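Local coordinates for protein SusD homolog (PDB 3EHN) that probably binds glycans at the cell surface, as an outer-membrane lipoprotein of the SusD family, for uptake by a gut Bacteroides, at residues Ser166-Leu171 / Ser206-Ile211. Residues are numbered along the deposited sequence; the frame is centred on the assembly and turned at random.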
loop_
_atom_site.group_PDB
_atom_site.type_symbol
_atom_site.label_atom_id
_atom_site.label_comp_id
_atom_site.label_asym_id
_atom_site.label_seq_id
_atom_site.Cartn_x
_atom_site.Cartn_y
_atom_site.Cartn_z
ATOM N N SER A 166 -19.810 2.545 4.878
ATOM C CA SER A 166 -19.992 1.590 5.960
ATOM C C SER A 166 -18.743 1.483 6.832
ATOM O O SER A 166 -18.828 1.529 8.060
ATOM C CB SER A 166 -20.346 0.224 5.393
ATOM O OG SER A 166 -21.533 0.298 4.634
ATOM N N MET A 167 -17.583 1.348 6.193
ATOM C CA MET A 167 -16.328 1.231 6.932
ATOM C C MET A 167 -16.144 2.435 7.848
ATOM O O MET A 167 -15.757 2.291 9.004
ATOM C CB MET A 167 -15.144 1.108 5.964
ATOM C CG MET A 167 -13.851 0.688 6.640
ATOM S SD MET A 167 -12.557 0.050 5.515
ATOM C CE MET A 167 -13.353 -1.428 4.736
ATOM N N LEU A 168 -16.441 3.625 7.343
ATOM C CA LEU A 168 -16.293 4.813 8.155
ATOM C C LEU A 168 -17.150 4.699 9.404
ATOM O O LEU A 168 -16.657 4.867 10.514
ATOM C CB LEU A 168 -16.676 6.055 7.356
ATOM C CG LEU A 168 -15.675 6.470 6.273
ATOM C CD1 LEU A 168 -16.233 7.618 5.446
ATOM C CD2 LEU A 168 -14.363 6.884 6.920
ATOM N N ALA A 169 -18.433 4.400 9.229
ATOM C CA ALA A 169 -19.345 4.274 10.360
ATOM C C ALA A 169 -18.899 3.192 11.345
ATOM O O ALA A 169 -19.043 3.350 12.568
ATOM C CB ALA A 169 -20.739 3.978 9.866
ATOM N N ASP A 170 -18.349 2.099 10.816
ATOM C CA ASP A 170 -17.892 0.990 11.659
ATOM C C ASP A 170 -16.635 1.328 12.448
ATOM O O ASP A 170 -16.495 0.937 13.608
ATOM C CB ASP A 170 -17.651 -0.264 10.816
ATOM C CG ASP A 170 -18.908 -0.724 10.094
ATOM O OD1 ASP A 170 -19.991 -0.145 10.352
ATOM O OD2 ASP A 170 -18.813 -1.667 9.277
ATOM N N LEU A 171 -15.714 2.045 11.818
ATOM C CA LEU A 171 -14.505 2.435 12.514
ATOM C C LEU A 171 -14.918 3.351 13.653
ATOM O O LEU A 171 -14.437 3.224 14.785
ATOM C CB LEU A 171 -13.558 3.172 11.571
ATOM C CG LEU A 171 -12.752 2.268 10.646
ATOM C CD1 LEU A 171 -12.063 3.120 9.615
ATOM C CD2 LEU A 171 -11.741 1.468 11.457
ATOM N N SER A 206 -6.667 6.852 12.682
ATOM C CA SER A 206 -5.663 7.090 11.652
ATOM C C SER A 206 -6.083 6.483 10.336
ATOM O O SER A 206 -5.716 6.973 9.282
ATOM C CB SER A 206 -4.308 6.512 12.064
ATOM O OG SER A 206 -3.633 7.366 12.977
ATOM N N LEU A 207 -6.848 5.404 10.395
ATOM C CA LEU A 207 -7.313 4.761 9.178
ATOM C C LEU A 207 -8.505 5.557 8.642
ATOM O O LEU A 207 -8.791 5.564 7.440
ATOM C CB LEU A 207 -7.738 3.326 9.466
ATOM C CG LEU A 207 -7.860 2.524 8.175
ATOM C CD1 LEU A 207 -6.469 2.104 7.790
ATOM C CD2 LEU A 207 -8.767 1.306 8.339
ATOM N N MET A 208 -9.196 6.226 9.560
ATOM C CA MET A 208 -10.352 7.047 9.242
ATOM C C MET A 208 -9.812 8.240 8.466
ATOM O O MET A 208 -10.298 8.563 7.390
ATOM C CB MET A 208 -11.022 7.505 10.539
ATOM C CG MET A 208 -12.480 7.913 10.401
ATOM S SD MET A 208 -13.280 8.292 12.008
ATOM C CE MET A 208 -13.175 6.690 12.861
ATOM N N LEU A 209 -8.780 8.872 9.011
ATOM C CA LEU A 209 -8.160 10.021 8.363
ATOM C C LEU A 209 -7.707 9.649 6.965
ATOM O O LEU A 209 -7.724 10.483 6.052
ATOM C CB LEU A 209 -6.950 10.498 9.153
ATOM C CG LEU A 209 -6.217 11.691 8.546
ATOM C CD1 LEU A 209 -7.086 12.948 8.624
ATOM C CD2 LEU A 209 -4.918 11.897 9.292
ATOM N N ARG A 210 -7.284 8.396 6.804
ATOM C CA ARG A 210 -6.832 7.906 5.511
ATOM C C ARG A 210 -8.017 7.819 4.562
ATOM O O ARG A 210 -8.013 8.400 3.475
ATOM C CB ARG A 210 -6.202 6.526 5.657
ATOM C CG ARG A 210 -5.676 5.973 4.350
ATOM C CD ARG A 210 -4.316 5.344 4.549
ATOM N NE ARG A 210 -4.401 3.904 4.708
ATOM C CZ ARG A 210 -3.415 3.150 5.168
ATOM N NH1 ARG A 210 -2.271 3.714 5.524
ATOM N NH2 ARG A 210 -3.568 1.832 5.248
ATOM N N ILE A 211 -9.037 7.090 4.995
ATOM C CA ILE A 211 -10.239 6.902 4.206
ATOM C C ILE A 211 -10.888 8.234 3.828
ATOM O O ILE A 211 -11.351 8.398 2.694
ATOM C CB ILE A 211 -11.241 6.027 4.980
ATOM C CG1 ILE A 211 -10.565 4.713 5.371
ATOM C CG2 ILE A 211 -12.454 5.738 4.137
ATOM C CD1 ILE A 211 -11.431 3.817 6.217
#
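I211 meets M167, L168 and L171, and none of the side chains that touch carries a ring, amide or guanidinium plane, so the contact has no faces or edges to stack and rests on aliphatic branches and methionine chains. It joins helices 160-180 and 197-215 as an antiparallel pair, consistent with the TPR-like helical fold of SusD proteins: the segment axes run at 157° and approach to 10.1 Å. The register centres on L168 and M208, whose CA atoms lie 6.4 Å apart. No hydrogen bond crosses the interface.

I211 splits its two branches between partners. CG2 lies alongside L168, 3.6 Å from its CD2, the two side chains passing in opposite directions. CD1, at the end of the other branch, meets L171 CD1 tip to tip at 3.5 Å, while M167 crosses I211 at about a right angle, its CG 4.0 Å from I211 CD1. With an alanine here, L168 CD2 would probably keep only CB beside it, and L171 CD1 and M167 CG would lose their shared methyl partner, opening a gap between the helices. L134 of helix 116-140 touches M167, L207 and I211, while L222 and Y226 of helix 220-231 meet L168.

L207 crosses L171 nearly perpendicularly, its CD2 4.0 Å from L171 CD1. M208 extends until its chain bends at chi3 (-63°), and this turn sets its terminal CE 3.8 Å from L171 CB.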